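Local coordinates for protein translation initiation factor eIF-2B (Pyrococcus horikoshii, PDB 1VB5) that probably catalyses the exchange of GDP for GTP on translation initiation factor 2, at residues B[113-118]-B[150-155]; B[124-129]-B[154-159]; B[137-142]-B[162-167]; B[173-178]-B[210-215]. All coordinates share one frame; numbering follows the deposited sequence.

Interaction 1 of 4, residues B[113-118]-B[150-155]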
loop_
_atom_site.group_PDB
_atom_site.type_symbol
_atom_site.label_atom_id
_atom_site.label_comp_id
_atom_site.label_asym_id
_atom_site.label_seq_id
_atom_site.Cartn_x
_atom_site.Cartn_y
_atom_site.Cartn_z
ATOM N N ILE B 113 -8.294 16.491 -0.074
ATOM C CA ILE B 113 -6.966 16.224 -0.619
ATOM C C ILE B 113 -6.349 14.930 -0.094
ATOM O O ILE B 113 -6.274 14.718 1.113
ATOM C CB ILE B 113 -5.999 17.381 -0.278
ATOM C CG1 ILE B 113 -6.615 18.720 -0.697
ATOM C CG2 ILE B 113 -4.658 17.170 -0.972
ATOM C CD1 ILE B 113 -5.868 19.934 -0.144
ATOM N N ILE B 114 -5.912 14.063 -0.998
ATOM C CA ILE B 114 -5.280 12.822 -0.579
ATOM C C ILE B 114 -3.815 12.923 -0.957
ATOM O O ILE B 114 -3.472 13.458 -2.018
ATOM C CB ILE B 114 -5.920 11.579 -1.255
ATOM C CG1 ILE B 114 -5.310 10.304 -0.668
ATOM C CG2 ILE B 114 -5.696 11.617 -2.756
ATOM C CD1 ILE B 114 -6.096 9.037 -0.989
ATOM N N THR B 115 -2.948 12.430 -0.081
ATOM C CA THR B 115 -1.519 12.483 -0.330
ATOM C C THR B 115 -0.868 11.225 0.229
ATOM O O THR B 115 -1.529 10.419 0.889
ATOM C CB THR B 115 -0.883 13.756 0.316
ATOM O OG1 THR B 115 0.475 13.895 -0.129
ATOM C CG2 THR B 115 -0.919 13.669 1.837
ATOM N N HIS B 116 0.426 11.066 -0.032
ATOM C CA HIS B 116 1.171 9.889 0.407
ATOM C C HIS B 116 2.553 10.332 0.879
ATOM O O HIS B 116 3.124 11.274 0.334
ATOM C CB HIS B 116 1.274 8.898 -0.768
ATOM C CG HIS B 116 2.127 7.696 -0.496
ATOM N ND1 HIS B 116 1.911 6.852 0.572
ATOM C CD2 HIS B 116 3.189 7.188 -1.168
ATOM C CE1 HIS B 116 2.804 5.878 0.548
ATOM N NE2 HIS B 116 3.590 6.057 -0.497
ATOM N N SER B 117 3.067 9.663 1.907
ATOM C CA SER B 117 4.374 9.970 2.478
ATOM C C SER B 117 4.445 11.403 3.030
ATOM O O SER B 117 3.417 12.039 3.258
ATOM C CB SER B 117 5.462 9.757 1.426
ATOM O OG SER B 117 6.748 9.814 2.012
ATOM N N PHE B 118 5.662 11.898 3.249
ATOM C CA PHE B 118 5.860 13.247 3.773
ATOM C C PHE B 118 6.674 14.117 2.826
ATOM O O PHE B 118 7.729 13.714 2.338
ATOM C CB PHE B 118 6.568 13.215 5.134
ATOM C CG PHE B 118 6.878 14.592 5.687
ATOM C CD1 PHE B 118 5.861 15.401 6.182
ATOM C CD2 PHE B 118 8.179 15.095 5.654
ATOM C CE1 PHE B 118 6.127 16.697 6.636
ATOM C CE2 PHE B 118 8.463 16.390 6.104
ATOM C CZ PHE B 118 7.432 17.196 6.596
ATOM N N LEU B 150 2.971 9.845 9.600
ATOM C CA LEU B 150 2.479 10.265 10.901
ATOM C C LEU B 150 3.117 11.601 11.246
ATOM O O LEU B 150 2.536 12.397 11.976
ATOM C CB LEU B 150 2.793 9.209 11.970
ATOM C CG LEU B 150 2.048 7.884 11.759
ATOM C CD1 LEU B 150 2.465 6.871 12.826
ATOM C CD2 LEU B 150 0.540 8.135 11.818
ATOM N N HIS B 151 4.310 11.852 10.717
ATOM C CA HIS B 151 4.959 13.132 10.960
ATOM C C HIS B 151 4.097 14.217 10.293
ATOM O O HIS B 151 3.902 15.295 10.847
ATOM C CB HIS B 151 6.370 13.138 10.372
ATOM C CG HIS B 151 7.039 14.478 10.425
ATOM N ND1 HIS B 151 7.115 15.228 11.579
ATOM C CD2 HIS B 151 7.658 15.204 9.465
ATOM C CE1 HIS B 151 7.748 16.359 11.327
ATOM N NE2 HIS B 151 8.088 16.369 10.050
ATOM N N LEU B 152 3.567 13.917 9.108
ATOM C CA LEU B 152 2.711 14.864 8.392
ATOM C C LEU B 152 1.467 15.139 9.243
ATOM O O LEU B 152 1.037 16.288 9.379
ATOM C CB LEU B 152 2.270 14.281 7.045
ATOM C CG LEU B 152 1.800 15.200 5.905
ATOM C CD1 LEU B 152 0.710 14.479 5.106
ATOM C CD2 LEU B 152 1.277 16.519 6.423
ATOM N N ALA B 153 0.893 14.080 9.806
ATOM C CA ALA B 153 -0.298 14.200 10.643
ATOM C C ALA B 153 -0.048 15.093 11.867
ATOM O O ALA B 153 -0.904 15.890 12.238
ATOM C CB ALA B 153 -0.773 12.809 11.087
ATOM N N ARG B 154 1.118 14.949 12.492
ATOM C CA ARG B 154 1.474 15.769 13.650
ATOM C C ARG B 154 1.520 17.244 13.243
ATOM O O ARG B 154 1.081 18.116 13.987
ATOM C CB ARG B 154 2.858 15.379 14.204
ATOM C CG ARG B 154 2.904 14.209 15.204
ATOM C CD ARG B 154 2.445 12.908 14.580
ATOM N NE ARG B 154 3.220 11.734 15.001
ATOM C CZ ARG B 154 4.537 11.594 14.848
ATOM N NH1 ARG B 154 5.265 12.559 14.290
ATOM N NH2 ARG B 154 5.128 10.466 15.224
ATOM N N GLU B 155 2.068 17.513 12.062
ATOM C CA GLU B 155 2.184 18.878 11.571
ATOM C C GLU B 155 0.839 19.483 11.203
ATOM O O GLU B 155 0.602 20.666 11.458
ATOM C CB GLU B 155 3.123 18.931 10.364
ATOM C CG GLU B 155 4.558 18.529 10.682
ATOM C CD GLU B 155 5.258 19.511 11.614
ATOM O OE1 GLU B 155 6.336 19.167 12.138
ATOM O OE2 GLU B 155 4.737 20.627 11.821
#
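His151 NE2 is hydrogen-bonded to Lys19 NZ and sits 3.6 Å from Phe118 CZ; beside it, the CD2 edge of the imidazole meets the phenyl ring of Phe118. The two rings make an edge-to-face pair, with centroids 4.5 Å apart and planes at 60°. His151 CD2 is the atom that reaches in: it stands 3.4 Å above the plane of the Phe118 ring, over its centre. Phe118 has CG anti to its backbone N (chi1 176°), which sets CG, the root of the ring, on the side of the helix. At the rim of the same ring, in its plane, Leu152 CB lies 3.9 Å from Phe118 CD1. Leu152 then extends further, and its CD1 meets Thr115 CG2 tip to tip at 3.7 Å. The hydroxyl of Thr115 turns to another partner, the carbonyl of Ile182 on the neighbouring strand 180-183, leaving the methyl for the helix. In the fold, these residues join the C-terminal end of strand 111-115 and the loop after it to helix 148-158, with Leu123 of helix 120-131 also packing on Phe118 and Leu152. An alanine in place of Phe118 would probably open a gap beside Leu152 and leave the imidazole edge of His151 without the ring face it rests on. No hydrogen bond crosses between the two segments; the join depends on ring and methyl packing, while the polar ends nearby, such as Ser117 OG on Glu148, are tied to partners outside them.

Interaction 2 of 4, residues B[124-129]-B[154-159]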
loop_
_atom_site.group_PDB
_atom_site.type_symbol
_atom_site.label_atom_id
_atom_site.label_comp_id
_atom_site.label_asym_id
_atom_site.label_seq_id
_atom_site.Cartn_x
_atom_site.Cartn_y
_atom_site.Cartn_z
ATOM N N GLU B 124 3.563 22.777 3.011
ATOM C CA GLU B 124 3.447 24.231 2.935
ATOM C C GLU B 124 2.336 24.655 1.988
ATOM O O GLU B 124 1.736 25.721 2.162
ATOM C CB GLU B 124 4.775 24.869 2.525
ATOM C CG GLU B 124 5.801 24.876 3.652
ATOM C CD GLU B 124 5.217 25.366 4.975
ATOM O OE1 GLU B 124 4.616 26.464 4.993
ATOM O OE2 GLU B 124 5.363 24.658 5.998
ATOM N N ILE B 125 2.054 23.826 0.988
ATOM C CA ILE B 125 0.973 24.127 0.059
ATOM C C ILE B 125 -0.324 24.076 0.857
ATOM O O ILE B 125 -1.170 24.965 0.768
ATOM C CB ILE B 125 0.872 23.078 -1.084
ATOM C CG1 ILE B 125 2.056 23.226 -2.043
ATOM C CG2 ILE B 125 -0.445 23.247 -1.837
ATOM C CD1 ILE B 125 2.048 22.219 -3.191
ATOM N N ILE B 126 -0.469 23.018 1.643
ATOM C CA ILE B 126 -1.665 22.828 2.449
ATOM C C ILE B 126 -1.847 23.937 3.491
ATOM O O ILE B 126 -2.948 24.459 3.666
ATOM C CB ILE B 126 -1.630 21.428 3.114
ATOM C CG1 ILE B 126 -1.929 20.361 2.051
ATOM C CG2 ILE B 126 -2.624 21.343 4.248
ATOM C CD1 ILE B 126 -1.712 18.917 2.517
ATOM N N ARG B 127 -0.766 24.305 4.165
ATOM C CA ARG B 127 -0.817 25.350 5.178
ATOM C C ARG B 127 -1.164 26.714 4.590
ATOM O O ARG B 127 -1.929 27.478 5.186
ATOM C CB ARG B 127 0.519 25.431 5.917
ATOM C CG ARG B 127 0.709 24.342 6.958
ATOM C CD ARG B 127 2.087 24.402 7.590
ATOM N NE ARG B 127 2.132 23.587 8.798
ATOM C CZ ARG B 127 3.249 23.167 9.381
ATOM N NH1 ARG B 127 4.430 23.481 8.866
ATOM N NH2 ARG B 127 3.179 22.423 10.478
ATOM N N THR B 128 -0.598 27.021 3.425
ATOM C CA THR B 128 -0.866 28.296 2.775
ATOM C C THR B 128 -2.334 28.373 2.362
ATOM O O THR B 128 -2.958 29.432 2.450
ATOM C CB THR B 128 0.023 28.496 1.522
ATOM O OG1 THR B 128 1.402 28.537 1.914
ATOM C CG2 THR B 128 -0.337 29.803 0.809
ATOM N N ALA B 129 -2.888 27.249 1.916
ATOM C CA ALA B 129 -4.287 27.219 1.499
ATOM C C ALA B 129 -5.193 27.475 2.699
ATOM O O ALA B 129 -6.185 28.199 2.597
ATOM C CB ALA B 129 -4.627 25.866 0.858
ATOM N N ARG B 154 1.118 14.949 12.492
ATOM C CA ARG B 154 1.474 15.769 13.650
ATOM C C ARG B 154 1.520 17.244 13.243
ATOM O O ARG B 154 1.081 18.116 13.987
ATOM C CB ARG B 154 2.858 15.379 14.204
ATOM C CG ARG B 154 2.904 14.209 15.204
ATOM C CD ARG B 154 2.445 12.908 14.580
ATOM N NE ARG B 154 3.220 11.734 15.001
ATOM C CZ ARG B 154 4.537 11.594 14.848
ATOM N NH1 ARG B 154 5.265 12.559 14.290
ATOM N NH2 ARG B 154 5.128 10.466 15.224
ATOM N N GLU B 155 2.068 17.513 12.062
ATOM C CA GLU B 155 2.184 18.878 11.571
ATOM C C GLU B 155 0.839 19.483 11.203
ATOM O O GLU B 155 0.602 20.666 11.458
ATOM C CB GLU B 155 3.123 18.931 10.364
ATOM C CG GLU B 155 4.558 18.529 10.682
ATOM C CD GLU B 155 5.258 19.511 11.614
ATOM O OE1 GLU B 155 6.336 19.167 12.138
ATOM O OE2 GLU B 155 4.737 20.627 11.821
ATOM N N LEU B 156 -0.039 18.679 10.605
ATOM C CA LEU B 156 -1.360 19.158 10.209
ATOM C C LEU B 156 -2.181 19.454 11.454
ATOM O O LEU B 156 -2.996 20.372 11.474
ATOM C CB LEU B 156 -2.081 18.116 9.345
ATOM C CG LEU B 156 -1.554 17.911 7.919
ATOM C CD1 LEU B 156 -2.342 16.808 7.229
ATOM C CD2 LEU B 156 -1.678 19.212 7.134
ATOM N N GLU B 157 -1.958 18.660 12.495
ATOM C CA GLU B 157 -2.660 18.847 13.754
ATOM C C GLU B 157 -2.188 20.167 14.370
ATOM O O GLU B 157 -2.988 20.943 14.884
ATOM C CB GLU B 157 -2.356 17.682 14.693
ATOM C CG GLU B 157 -3.189 17.648 15.954
ATOM C CD GLU B 157 -2.956 16.370 16.743
ATOM O OE1 GLU B 157 -1.806 16.149 17.189
ATOM O OE2 GLU B 157 -3.918 15.582 16.908
ATOM N N PHE B 158 -0.884 20.416 14.303
ATOM C CA PHE B 158 -0.307 21.645 14.842
ATOM C C PHE B 158 -0.979 22.849 14.175
ATOM O O PHE B 158 -1.294 23.846 14.825
ATOM C CB PHE B 158 1.202 21.676 14.561
ATOM C CG PHE B 158 1.900 22.916 15.067
ATOM C CD1 PHE B 158 2.365 22.987 16.379
ATOM C CD2 PHE B 158 2.110 24.008 14.224
ATOM C CE1 PHE B 158 3.030 24.125 16.846
ATOM C CE2 PHE B 158 2.772 25.152 14.677
ATOM C CZ PHE B 158 3.234 25.211 15.993
ATOM N N SER B 159 -1.218 22.736 12.873
ATOM C CA SER B 159 -1.816 23.822 12.109
ATOM C C SER B 159 -3.343 23.905 12.163
ATOM O O SER B 159 -3.930 24.833 11.608
ATOM C CB SER B 159 -1.351 23.729 10.654
ATOM O OG SER B 159 0.065 23.818 10.571
#
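The guanidinium of Arg127 uses all three of its nitrogens at once, reaching from one helix to another. It is the middle of a salt-bridge network with Glu124 and Glu155, set between helices 120-131 and 148-158, successive helices of the Rossmann-like alpha/beta fold; the axes of 124-129 and 154-158 pass 11.1 Å apart and run nearly parallel (15°). The chain of Arg127 is extended from CG to NE, which lets it reach the other helix. NH2 meets Glu155 OE2 at 2.7 Å, on the anti side of the carboxylate and close to the guanidinium plane, with the two flat groups 84° apart. The same NH2 gives a longer bond, 3.3 Å, to Glu155 O, coming from above the carbonyl plane; Ser159 N reaches that oxygen from the opposite face. NE donates to Ser159 OG at 2.7 Å, tilted from the guanidinium plane. On its own helix, NH1 bonds Glu124 OE2 in plane at 3.2 Å. Gripped by two carboxylates, a hydroxyl and a carbonyl, the group has little freedom to turn, and the flanking acids would be expected to keep it charged. Outside the pair, Lys130 NZ binds Ser159 O, a further link from helix 120-131 to segment 154-159. Toward the sheet the contact becomes apolar, Ile126 packing on Phe136 and Leu156 on Val138 and Leu140 of strand 136-141. Ile126 and Leu156 cross at about a right angle, with Ile126 CG2 3.7 Å from Leu156 CD2.

Interaction 3 of 4, residues B[137-142]-B[162-167]; sequences KVILTE and EFEVIT
Val138 and Glu164 share the shortest bond of this strand pair, Glu164 N to Val138 O at 2.8 Å. Four more backbone bonds complete the parallel pattern: Val138 N to Glu162 O comes before it, and Leu140 N to Glu164 O, Ile166 N to Leu140 O and Glu142 N to Ile166 O follow in order along the strands. Among the side chains, Leu140 CD1 touches Val165 CG1 at 4.0 Å, and Leu140 CD2 touches Phe163 CB at 4.1 Å. Ile139 CG2 meets Ile166 CD1 at 4.0 Å on the other face. Helix 148-158 connects the two strands in the chain, making a beta-alpha-beta unit, and packs on the face carrying Leu140 through Leu152 and Leu156; Phe174 of helix 171-175 packs on Ile139 and Ile166. At the start of both segments Lys137 and Glu162 lie side by side, but Lys137 NZ stays 4.0 Å from Glu162 OE2, too far for a salt bridge. Strand 163-166 is outermost in its chain's sheet, and the second subunit comes up to it: backbone bonds run from Val165, while Arg247 and Arg241 of that subunit make salt bridges with Glu164 and Glu142.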
loop_
_atom_site.group_PDB
_atom_site.type_symbol
_atom_site.label_atom_id
_atom_site.label_comp_id
_atom_site.label_asym_id
_atom_site.label_seq_id
_atom_site.Cartn_x
_atom_site.Cartn_y
_atom_site.Cartn_z
ATOM N N LYS B 137 -10.272 19.024 3.685
ATOM C CA LYS B 137 -9.874 17.941 4.571
ATOM C C LYS B 137 -8.756 17.190 3.866
ATOM O O LYS B 137 -8.669 17.202 2.636
ATOM C CB LYS B 137 -11.044 16.983 4.826
ATOM C CG LYS B 137 -12.283 17.638 5.418
ATOM C CD LYS B 137 -13.444 16.652 5.505
ATOM C CE LYS B 137 -14.742 17.357 5.896
ATOM N NZ LYS B 137 -15.910 16.422 5.914
ATOM N N VAL B 138 -7.909 16.528 4.639
ATOM C CA VAL B 138 -6.805 15.787 4.065
ATOM C C VAL B 138 -6.825 14.306 4.438
ATOM O O VAL B 138 -7.115 13.940 5.573
ATOM C CB VAL B 138 -5.453 16.378 4.512
ATOM C CG1 VAL B 138 -4.306 15.605 3.871
ATOM C CG2 VAL B 138 -5.382 17.850 4.138
ATOM N N ILE B 139 -6.531 13.462 3.457
ATOM C CA ILE B 139 -6.450 12.029 3.675
ATOM C C ILE B 139 -4.992 11.731 3.389
ATOM O O ILE B 139 -4.478 12.092 2.329
ATOM C CB ILE B 139 -7.354 11.236 2.696
ATOM C CG1 ILE B 139 -8.817 11.645 2.894
ATOM C CG2 ILE B 139 -7.190 9.743 2.935
ATOM C CD1 ILE B 139 -9.769 11.108 1.839
ATOM N N LEU B 140 -4.313 11.102 4.340
ATOM C CA LEU B 140 -2.904 10.787 4.162
ATOM C C LEU B 140 -2.581 9.387 4.658
ATOM O O LEU B 140 -3.271 8.850 5.518
ATOM C CB LEU B 140 -2.060 11.817 4.906
ATOM C CG LEU B 140 -2.307 11.874 6.411
ATOM C CD1 LEU B 140 -1.186 11.142 7.131
ATOM C CD2 LEU B 140 -2.374 13.322 6.859
ATOM N N THR B 141 -1.517 8.805 4.117
ATOM C CA THR B 141 -1.109 7.460 4.492
ATOM C C THR B 141 -0.049 7.501 5.577
ATOM O O THR B 141 0.719 8.456 5.661
ATOM C CB THR B 141 -0.513 6.701 3.291
ATOM O OG1 THR B 141 0.711 7.333 2.891
ATOM C CG2 THR B 141 -1.474 6.703 2.131
ATOM N N GLU B 142 -0.009 6.456 6.403
ATOM C CA GLU B 142 0.980 6.371 7.468
ATOM C C GLU B 142 2.366 6.212 6.836
ATOM O O GLU B 142 3.369 6.647 7.409
ATOM C CB GLU B 142 0.667 5.189 8.387
ATOM C CG GLU B 142 0.690 3.838 7.708
ATOM C CD GLU B 142 0.109 2.731 8.587
ATOM O OE1 GLU B 142 0.112 1.555 8.153
ATOM O OE2 GLU B 142 -0.351 3.037 9.708
ATOM N N GLU B 162 -7.900 19.718 9.303
ATOM C CA GLU B 162 -8.622 18.460 9.447
ATOM C C GLU B 162 -7.978 17.369 8.586
ATOM O O GLU B 162 -7.675 17.587 7.415
ATOM C CB GLU B 162 -10.089 18.649 9.048
ATOM C CG GLU B 162 -11.011 17.566 9.588
ATOM C CD GLU B 162 -12.432 17.686 9.060
ATOM O OE1 GLU B 162 -12.961 18.822 9.017
ATOM O OE2 GLU B 162 -13.019 16.640 8.698
ATOM N N PHE B 163 -7.760 16.195 9.171
ATOM C CA PHE B 163 -7.141 15.104 8.424
ATOM C C PHE B 163 -7.601 13.740 8.898
ATOM O O PHE B 163 -8.119 13.592 10.004
ATOM C CB PHE B 163 -5.611 15.188 8.524
ATOM C CG PHE B 163 -5.072 14.902 9.899
ATOM C CD1 PHE B 163 -4.875 13.590 10.325
ATOM C CD2 PHE B 163 -4.786 15.942 10.777
ATOM C CE1 PHE B 163 -4.399 13.319 11.609
ATOM C CE2 PHE B 163 -4.310 15.682 12.060
ATOM C CZ PHE B 163 -4.117 14.367 12.479
ATOM N N GLU B 164 -7.379 12.749 8.043
ATOM C CA GLU B 164 -7.736 11.366 8.308
ATOM C C GLU B 164 -6.526 10.549 7.863
ATOM O O GLU B 164 -5.970 10.805 6.798
ATOM C CB GLU B 164 -8.960 10.997 7.467
ATOM C CG GLU B 164 -9.743 9.799 7.947
ATOM C CD GLU B 164 -10.955 9.517 7.069
ATOM O OE1 GLU B 164 -11.821 8.719 7.490
ATOM O OE2 GLU B 164 -11.041 10.089 5.958
ATOM N N VAL B 165 -6.101 9.586 8.676
ATOM C CA VAL B 165 -4.954 8.754 8.324
ATOM C C VAL B 165 -5.394 7.351 7.899
ATOM O O VAL B 165 -6.311 6.782 8.482
ATOM C CB VAL B 165 -3.979 8.582 9.507
ATOM C CG1 VAL B 165 -2.703 7.897 9.020
ATOM C CG2 VAL B 165 -3.668 9.922 10.134
ATOM N N ILE B 166 -4.735 6.797 6.885
ATOM C CA ILE B 166 -5.056 5.457 6.405
ATOM C C ILE B 166 -3.760 4.679 6.208
ATOM O O ILE B 166 -2.666 5.245 6.318
ATOM C CB ILE B 166 -5.826 5.493 5.045
ATOM C CG1 ILE B 166 -4.932 6.071 3.940
ATOM C CG2 ILE B 166 -7.089 6.328 5.177
ATOM C CD1 ILE B 166 -5.591 6.101 2.548
ATOM N N THR B 167 -3.877 3.377 5.952
ATOM C CA THR B 167 -2.697 2.549 5.699
ATOM C C THR B 167 -2.443 2.681 4.203
ATOM O O THR B 167 -3.344 3.075 3.463
ATOM C CB THR B 167 -2.962 1.073 6.022
ATOM O OG1 THR B 167 -4.029 0.599 5.200
ATOM C CG2 THR B 167 -3.343 0.904 7.492
#

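Interaction 4 of 4, residues B[173-178]-B[210-215]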
loop_
_atom_site.group_PDB
_atom_site.type_symbol
_atom_site.label_atom_id
_atom_site.label_comp_id
_atom_site.label_asym_id
_atom_site.label_seq_id
_atom_site.Cartn_x
_atom_site.Cartn_y
_atom_site.Cartn_z
ATOM N N LEU B 173 -9.206 2.617 -1.884
ATOM C CA LEU B 173 -10.529 2.821 -1.308
ATOM C C LEU B 173 -10.802 4.304 -1.095
ATOM O O LEU B 173 -11.943 4.750 -1.180
ATOM C CB LEU B 173 -10.645 2.106 0.037
ATOM C CG LEU B 173 -10.765 0.585 -0.002
ATOM C CD1 LEU B 173 -10.386 0.020 1.362
ATOM C CD2 LEU B 173 -12.194 0.193 -0.402
ATOM N N PHE B 174 -9.758 5.071 -0.812
ATOM C CA PHE B 174 -9.963 6.490 -0.581
ATOM C C PHE B 174 -9.762 7.495 -1.731
ATOM O O PHE B 174 -10.213 8.628 -1.582
ATOM C CB PHE B 174 -9.166 6.938 0.651
ATOM C CG PHE B 174 -9.714 6.405 1.950
ATOM C CD1 PHE B 174 -9.387 5.126 2.392
ATOM C CD2 PHE B 174 -10.583 7.176 2.718
ATOM C CE1 PHE B 174 -9.917 4.618 3.583
ATOM C CE2 PHE B 174 -11.121 6.681 3.914
ATOM C CZ PHE B 174 -10.786 5.398 4.346
ATOM N N CYS B 175 -9.110 7.139 -2.852
ATOM C CA CYS B 175 -8.984 8.134 -3.944
ATOM C C CYS B 175 -10.450 8.491 -4.208
ATOM O O CYS B 175 -10.792 9.654 -4.424
ATOM C CB CYS B 175 -8.349 7.589 -5.271
ATOM S SG CYS B 175 -6.528 7.726 -5.585
ATOM N N ARG B 176 -11.304 7.469 -4.151
ATOM C CA ARG B 176 -12.746 7.605 -4.357
ATOM C C ARG B 176 -13.371 8.793 -3.623
ATOM O O ARG B 176 -14.196 9.509 -4.187
ATOM C CB ARG B 176 -13.454 6.318 -3.909
ATOM C CG ARG B 176 -13.545 5.249 -4.991
ATOM C CD ARG B 176 -13.720 3.842 -4.424
ATOM N NE ARG B 176 -14.702 3.774 -3.346
ATOM C CZ ARG B 176 -15.167 2.639 -2.828
ATOM N NH1 ARG B 176 -14.745 1.469 -3.291
ATOM N NH2 ARG B 176 -16.051 2.671 -1.840
ATOM N N GLU B 177 -12.983 8.991 -2.368
ATOM C CA GLU B 177 -13.518 10.079 -1.558
ATOM C C GLU B 177 -12.828 11.412 -1.857
ATOM O O GLU B 177 -13.404 12.476 -1.657
ATOM C CB GLU B 177 -13.340 9.751 -0.070
ATOM C CG GLU B 177 -13.734 8.331 0.309
ATOM C CD GLU B 177 -15.230 8.081 0.220
ATOM O OE1 GLU B 177 -15.640 6.902 0.318
ATOM O OE2 GLU B 177 -15.996 9.061 0.062
ATOM N N ALA B 178 -11.590 11.345 -2.330
ATOM C CA ALA B 178 -10.821 12.548 -2.624
ATOM C C ALA B 178 -11.343 13.281 -3.844
ATOM O O ALA B 178 -12.012 12.690 -4.688
ATOM C CB ALA B 178 -9.354 12.189 -2.832
ATOM N N ASN B 210 -10.437 6.507 -11.054
ATOM C CA ASN B 210 -11.595 7.177 -10.469
ATOM C C ASN B 210 -11.726 8.651 -10.870
ATOM O O ASN B 210 -12.483 9.404 -10.251
ATOM C CB ASN B 210 -11.543 7.046 -8.936
ATOM C CG ASN B 210 -11.718 5.599 -8.463
ATOM O OD1 ASN B 210 -12.821 5.049 -8.511
ATOM N ND2 ASN B 210 -10.622 4.974 -8.021
ATOM N N ALA B 211 -10.995 9.058 -11.906
ATOM C CA ALA B 211 -11.044 10.438 -12.392
ATOM C C ALA B 211 -10.792 11.482 -11.305
ATOM O O ALA B 211 -11.602 12.380 -11.078
ATOM C CB ALA B 211 -12.392 10.706 -13.062
ATOM N N ILE B 212 -9.661 11.349 -10.633
ATOM C CA ILE B 212 -9.265 12.279 -9.591
ATOM C C ILE B 212 -7.962 12.927 -10.052
ATOM O O ILE B 212 -6.950 12.249 -10.216
ATOM C CB ILE B 212 -9.046 11.535 -8.256
ATOM C CG1 ILE B 212 -10.382 10.967 -7.782
ATOM C CG2 ILE B 212 -8.482 12.482 -7.199
ATOM C CD1 ILE B 212 -10.241 9.707 -7.008
ATOM N N PRO B 213 -7.982 14.245 -10.297
ATOM C CA PRO B 213 -6.767 14.935 -10.742
ATOM C C PRO B 213 -5.590 14.716 -9.811
ATOM O O PRO B 213 -5.672 14.951 -8.606
ATOM C CB PRO B 213 -7.203 16.402 -10.853
ATOM C CG PRO B 213 -8.500 16.473 -10.080
ATOM C CD PRO B 213 -9.143 15.147 -10.301
ATOM N N PHE B 214 -4.491 14.262 -10.398
ATOM C CA PHE B 214 -3.267 13.937 -9.672
ATOM C C PHE B 214 -2.162 14.962 -9.943
ATOM O O PHE B 214 -1.631 15.028 -11.050
ATOM C CB PHE B 214 -2.803 12.546 -10.120
ATOM C CG PHE B 214 -1.717 11.944 -9.272
ATOM C CD1 PHE B 214 -2.035 11.147 -8.176
ATOM C CD2 PHE B 214 -0.381 12.112 -9.611
ATOM C CE1 PHE B 214 -1.037 10.519 -7.439
ATOM C CE2 PHE B 214 0.629 11.489 -8.878
ATOM C CZ PHE B 214 0.296 10.688 -7.790
ATOM N N TYR B 215 -1.802 15.746 -8.929
ATOM C CA TYR B 215 -0.752 16.750 -9.094
ATOM C C TYR B 215 0.497 16.423 -8.301
ATOM O O TYR B 215 0.431 15.862 -7.202
ATOM C CB TYR B 215 -1.248 18.139 -8.681
ATOM C CG TYR B 215 -2.207 18.776 -9.662
ATOM C CD1 TYR B 215 -3.570 18.451 -9.658
ATOM C CD2 TYR B 215 -1.751 19.706 -10.597
ATOM C CE1 TYR B 215 -4.451 19.048 -10.567
ATOM C CE2 TYR B 215 -2.619 20.302 -11.509
ATOM C CZ TYR B 215 -3.963 19.976 -11.488
ATOM O OH TYR B 215 -4.819 20.613 -12.366
#
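Cys175 comes first, facing the side chain of Ile212. The model puts Cys175 CB 3.3 Å from Ile212 CD1, tighter than normal van der Waals contact, and sets the same methyl implausibly close to the Cys175 carbonyl, so both approaches are doubtful. SG of Cys175 forms a disulfide with Cys207 of helix 200-209, the helix that leads into 210-215. Next along, Arg176 presents the aliphatic part of its side chain: CG lies 3.6 Å from Asn210 OD1, the two side chains crossing with guanidinium and amide planes 62° apart. The amide nitrogen of Asn210 turns back to Ala206 O of the same helix. After Arg176 the chain turns, Phe174 O accepting from both Glu177 N and Ala178 N. That turn brings Ala178 to the branched side of Ile212, its O 3.9 Å from Ile212 CG1 and its CB 4.5 Å from Ile212 CG2. An alanine in place of Ile212 would probably open a gap between Cys175 and Ala178, since CG1, CG2 and CD1 do all this touching. No hydrogen bond joins the segments; the packing of Ile212 does most to join them, and the disulfide ties 173-178 to the helix leading into 210-215. Ile212 closes the Schellman motif that ends helix 200-209: Ala211 takes positive phi as the C-prime residue, and Ile212 N bonds back to Cys207 O, the residue whose sulfur is in the disulfide.

Interactions 1, 2 and 3 meet on helix 148-158 and its sheet. Interactions 1 and 2, with centres 9 Å apart, share Glu155, and interaction 3 supplies the strand pair beneath, touching interaction 2 where Leu156 CD1 lies 3.5 Å from Leu140 CD2. Interaction 1 also meets interaction 3 directly, His116 ND1 and Thr141 OG1 being 2.7 Å apart, probably hydrogen-bonded. The 173-178 side of interaction 4 packs on the other face of the sheet: Phe174 CE1 is 3.7 Å from Ile166 CG2, and Ala178 CB is 3.7 Å from Ile114 CG2. Interaction 4 does not touch interaction 2, the nearest atoms being about 8 Å apart. Interactions 3 and 4 both border the second subunit.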